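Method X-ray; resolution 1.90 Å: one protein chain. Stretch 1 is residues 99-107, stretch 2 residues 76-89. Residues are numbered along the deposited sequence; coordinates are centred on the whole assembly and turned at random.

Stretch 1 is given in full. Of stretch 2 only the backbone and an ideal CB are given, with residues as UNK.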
# COMPACT_ATOMS: atom_id res chain seq x y z
N ILE B 99 33.00 13.93 28.90
CA ILE B 99 34.12 13.27 28.24
C ILE B 99 34.86 14.40 27.52
O ILE B 99 34.24 15.14 26.77
CB ILE B 99 33.59 12.23 27.19
CG1 ILE B 99 32.83 11.08 27.90
CG2 ILE B 99 34.72 11.67 26.28
CD1 ILE B 99 32.13 10.09 26.94
N GLU B 100 36.16 14.53 27.75
CA GLU B 100 36.93 15.63 27.14
C GLU B 100 37.47 15.34 25.75
O GLU B 100 37.82 16.27 25.01
CB GLU B 100 38.10 16.01 28.03
CG GLU B 100 37.69 16.84 29.23
CD GLU B 100 38.88 17.47 29.88
OE1 GLU B 100 39.47 18.40 29.26
OE2 GLU B 100 39.22 17.04 30.99
N ASN B 101 37.54 14.05 25.41
CA ASN B 101 38.07 13.61 24.13
C ASN B 101 37.10 12.82 23.25
O ASN B 101 37.46 11.70 22.81
CB ASN B 101 39.34 12.78 24.34
CG ASN B 101 39.12 11.56 25.26
OD1 ASN B 101 38.19 11.53 26.09
ND2 ASN B 101 39.99 10.55 25.12
N PRO B 102 35.91 13.39 22.93
CA PRO B 102 34.92 12.58 22.22
C PRO B 102 35.27 12.43 20.75
O PRO B 102 35.90 13.32 20.16
CB PRO B 102 33.62 13.38 22.39
CG PRO B 102 34.06 14.80 22.44
CD PRO B 102 35.42 14.78 23.15
N GLU B 103 34.91 11.30 20.14
CA GLU B 103 35.10 11.13 18.71
C GLU B 103 33.91 11.72 17.94
O GLU B 103 32.75 11.42 18.23
CB GLU B 103 35.32 9.65 18.37
CG GLU B 103 35.37 9.39 16.91
CD GLU B 103 35.59 7.94 16.58
OE1 GLU B 103 35.59 7.12 17.52
OE2 GLU B 103 35.73 7.64 15.38
N ILE B 104 34.20 12.62 17.01
CA ILE B 104 33.17 13.29 16.24
C ILE B 104 32.87 12.47 14.97
O ILE B 104 33.80 12.22 14.19
CB ILE B 104 33.62 14.72 15.87
CG1 ILE B 104 34.08 15.51 17.12
CG2 ILE B 104 32.54 15.44 15.04
CD1 ILE B 104 33.10 15.57 18.27
N LYS B 105 31.62 12.06 14.78
CA LYS B 105 31.20 11.23 13.62
C LYS B 105 30.40 12.04 12.60
O LYS B 105 29.45 12.75 12.97
CB LYS B 105 30.34 10.04 14.11
CG LYS B 105 29.76 9.17 12.98
CD LYS B 105 29.46 7.79 13.52
CE LYS B 105 28.00 7.45 13.40
NZ LYS B 105 27.63 6.29 14.29
N ILE B 106 30.76 11.94 11.31
CA ILE B 106 29.97 12.62 10.29
C ILE B 106 28.66 11.87 10.07
O ILE B 106 28.68 10.68 9.82
CB ILE B 106 30.76 12.80 8.94
CG1 ILE B 106 31.86 13.87 9.12
CG2 ILE B 106 29.83 13.22 7.81
CD1 ILE B 106 32.95 13.81 8.01
N GLN B 107 27.54 12.57 10.19
CA GLN B 107 26.24 12.00 9.91
C GLN B 107 25.71 12.39 8.54
O GLN B 107 24.98 11.62 7.92
CB GLN B 107 25.21 12.42 10.95
CG GLN B 107 25.47 11.86 12.32
CD GLN B 107 25.28 10.35 12.38
OE1 GLN B 107 24.63 9.75 11.51
NE2 GLN B 107 25.85 9.72 13.41
N UNK B 76 33.00 22.00 8.23
CA UNK B 76 33.83 20.78 8.24
C UNK B 76 33.67 20.06 9.58
O UNK B 76 33.26 20.67 10.59
CB UNK B 76 35.30 21.12 7.99
N UNK B 77 34.02 18.77 9.59
CA UNK B 77 34.11 17.99 10.83
C UNK B 77 34.99 18.66 11.86
O UNK B 77 34.64 18.68 13.04
CB UNK B 77 34.64 16.59 10.54
N UNK B 78 36.13 19.20 11.43
CA UNK B 78 37.06 19.83 12.37
C UNK B 78 36.49 21.07 12.99
O UNK B 78 36.67 21.28 14.19
CB UNK B 78 38.38 20.17 11.67
N UNK B 79 35.82 21.90 12.18
CA UNK B 79 35.18 23.09 12.72
C UNK B 79 34.13 22.73 13.79
O UNK B 79 34.04 23.39 14.85
CB UNK B 79 34.53 23.89 11.59
N UNK B 80 33.34 21.70 13.49
CA UNK B 80 32.36 21.18 14.42
C UNK B 80 33.03 20.70 15.71
O UNK B 80 32.57 21.02 16.78
CB UNK B 80 31.57 20.04 13.77
N UNK B 81 34.11 19.92 15.59
CA UNK B 81 34.81 19.41 16.79
C UNK B 81 35.34 20.55 17.69
O UNK B 81 35.28 20.46 18.93
CB UNK B 81 35.97 18.51 16.37
N UNK B 82 35.86 21.60 17.06
CA UNK B 82 36.33 22.77 17.79
C UNK B 82 35.19 23.40 18.60
O UNK B 82 35.36 23.67 19.79
CB UNK B 82 36.93 23.79 16.82
N UNK B 83 34.04 23.61 17.95
CA UNK B 83 32.86 24.13 18.62
C UNK B 83 32.41 23.25 19.76
O UNK B 83 32.12 23.76 20.84
CB UNK B 83 31.72 24.30 17.62
N UNK B 84 32.37 21.95 19.52
CA UNK B 84 31.95 20.99 20.56
C UNK B 84 32.92 21.03 21.74
O UNK B 84 32.50 21.11 22.89
CB UNK B 84 31.87 19.57 19.99
N UNK B 85 34.23 21.03 21.48
CA UNK B 85 35.18 21.07 22.59
C UNK B 85 35.10 22.36 23.45
O UNK B 85 35.39 22.35 24.63
CB UNK B 85 36.60 20.92 22.03
N UNK B 86 34.69 23.47 22.83
CA UNK B 86 34.51 24.74 23.54
C UNK B 86 33.36 24.64 24.53
O UNK B 86 33.46 25.09 25.69
CB UNK B 86 34.26 25.88 22.55
N UNK B 87 32.27 24.04 24.05
CA UNK B 87 31.10 23.75 24.91
C UNK B 87 31.47 22.78 26.04
O UNK B 87 31.09 23.02 27.20
CB UNK B 87 29.96 23.16 24.08
N UNK B 88 32.19 21.70 25.71
CA UNK B 88 32.69 20.72 26.70
C UNK B 88 33.50 21.41 27.82
O UNK B 88 33.29 21.16 29.01
CB UNK B 88 33.56 19.67 26.01
N UNK B 89 34.43 22.28 27.42
CA UNK B 89 35.22 23.03 28.40
C UNK B 89 34.33 23.83 29.36
O UNK B 89 34.57 23.84 30.55
CB UNK B 89 36.19 23.97 27.68

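Position 76 stands just before the helix, its phi/psi of -152/161 extended and its CB pointing away from stretch 1. A small cap acceptor such as serine or aspartate suits it. It is Ser76, whose OG accepts from the backbone N of 79 at 3.0 Å, capping the first turn.

At 77 the ideal CB points toward stretch 1, 4.1 Å from Ile106 CD1 and 5.1 Å from Ile104 CG2, with the carbonyl of Ile104 further out. An aliphatic residue would fit, as would a long chain with an apolar stem. Lys77 takes the second course: its nearly extended chain passes Ile104, CG lying 3.9 Å from Ile104 CG2 and CE 3.2 Å from Ile104 O.

Positions 78 and 79 find nothing of stretch 1 near their CB atoms, so polar helix formers suffice; they are Glu78 and Glu79.

Position 80 points toward Ile104, its ideal CB 4.9 Å from Ile104 CG2. A small or modest apolar residue suits. The methyl of Ala80 stops there, too far for close contact.

At 81 the ideal CB is 3.6 Å from Ile104 CG1, so an apolar first stretch of chain suits; beyond it, the backbone N of Ile104 offers a donor. Glutamate, glutamine or a flexible aliphatic could serve. Glu81 lays its CG 3.4 Å from Ile104 CG1, and a water bridges to the loop, donating to Glu81 OE1 at 3.1 Å and accepting from Ile104 N at 2.7 Å.

Positions 82 and 83 are out of reach and stretch 1 sets no rule for them; they are Ile82 and Ala83.

Position 84 points toward stretch 1, its ideal CB 4.5 Å from Ile104 CD1, which suits leucine, isoleucine, valine or methionine. Ile84 CD1 lies 3.8 Å from Ile104 CD1, methyl against methyl.

The CB of 85 points sideways, with no atom of stretch 1 close by, so only a long chain can approach the Pro102 carbonyl; lysine or arginine are candidates. Lys85 comes nearer at its end: NZ lies 3.3 Å from Pro102 O and makes a salt bridge with Glu81 OE2 at 2.7 Å.

Positions 86 and 87 are again out of reach, so stretch 1 leaves the choice open; they are Lys86 and Ile87.

At 88 the CB points toward stretch 1, 4.6 Å from Ile99 O and 5.4 Å from Glu100 CA, while the Pro102 ring offers an apolar surface. A branched or long aliphatic suits. Ile88 sends CD1 to 3.5 Å from Pro102 CG, and CG2 to 4.1 Å from Glu100 CA.

Position 89 points sideways, clear of stretch 1, so many side chains would do; in Lys89 the end leads away.

Stretch 2 (76-89) SKEEAEIAIKKIIK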
# COMPACT_ATOMS: atom_id res chain seq x y z
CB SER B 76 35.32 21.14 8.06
OG SER B 76 35.79 21.81 9.22
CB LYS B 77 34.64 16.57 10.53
CG LYS B 77 34.71 15.67 11.77
CD LYS B 77 35.41 14.38 11.42
CE LYS B 77 36.09 13.74 12.62
NZ LYS B 77 36.92 12.59 12.17
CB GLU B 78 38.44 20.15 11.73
CG GLU B 78 39.27 18.91 11.37
CD GLU B 78 38.71 18.18 10.17
OE1 GLU B 78 37.94 18.79 9.41
OE2 GLU B 78 39.03 16.98 10.00
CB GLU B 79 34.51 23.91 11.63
CG GLU B 79 33.81 25.14 12.19
CD GLU B 79 33.37 26.10 11.12
OE1 GLU B 79 34.12 27.06 10.82
OE2 GLU B 79 32.28 25.89 10.56
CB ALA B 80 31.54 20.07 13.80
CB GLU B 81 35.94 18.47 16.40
CG GLU B 81 36.58 17.79 17.65
CD GLU B 81 37.51 16.64 17.28
OE1 GLU B 81 37.42 16.13 16.14
OE2 GLU B 81 38.32 16.24 18.15
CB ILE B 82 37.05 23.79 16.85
CG1 ILE B 82 38.37 23.17 16.38
CG2 ILE B 82 37.32 25.12 17.54
CD1 ILE B 82 39.03 23.86 15.19
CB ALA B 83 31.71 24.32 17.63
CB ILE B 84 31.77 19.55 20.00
CG1 ILE B 84 30.54 19.50 19.08
CG2 ILE B 84 31.60 18.51 21.18
CD1 ILE B 84 30.47 18.26 18.10
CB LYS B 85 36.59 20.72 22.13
CG LYS B 85 36.79 19.19 21.96
CD LYS B 85 37.93 18.82 21.04
CE LYS B 85 38.29 17.29 21.16
NZ LYS B 85 37.25 16.24 20.67
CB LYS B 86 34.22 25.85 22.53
CG LYS B 86 35.49 26.39 21.86
CD LYS B 86 35.19 27.52 20.88
CE LYS B 86 36.45 27.86 20.06
NZ LYS B 86 36.16 28.94 19.08
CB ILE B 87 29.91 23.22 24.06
CG1 ILE B 87 29.51 24.28 23.00
CG2 ILE B 87 28.75 22.75 24.94
CD1 ILE B 87 28.79 25.51 23.53
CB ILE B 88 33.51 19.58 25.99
CG1 ILE B 88 32.55 18.68 25.19
CG2 ILE B 88 34.37 18.77 27.01
CD1 ILE B 88 33.23 17.57 24.40
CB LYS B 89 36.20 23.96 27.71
CG LYS B 89 37.01 24.82 28.66
CD LYS B 89 38.09 25.55 27.88
CE LYS B 89 39.03 26.29 28.82
NZ LYS B 89 38.33 27.16 29.80
O HOH W 1 36.75 13.12 16.16
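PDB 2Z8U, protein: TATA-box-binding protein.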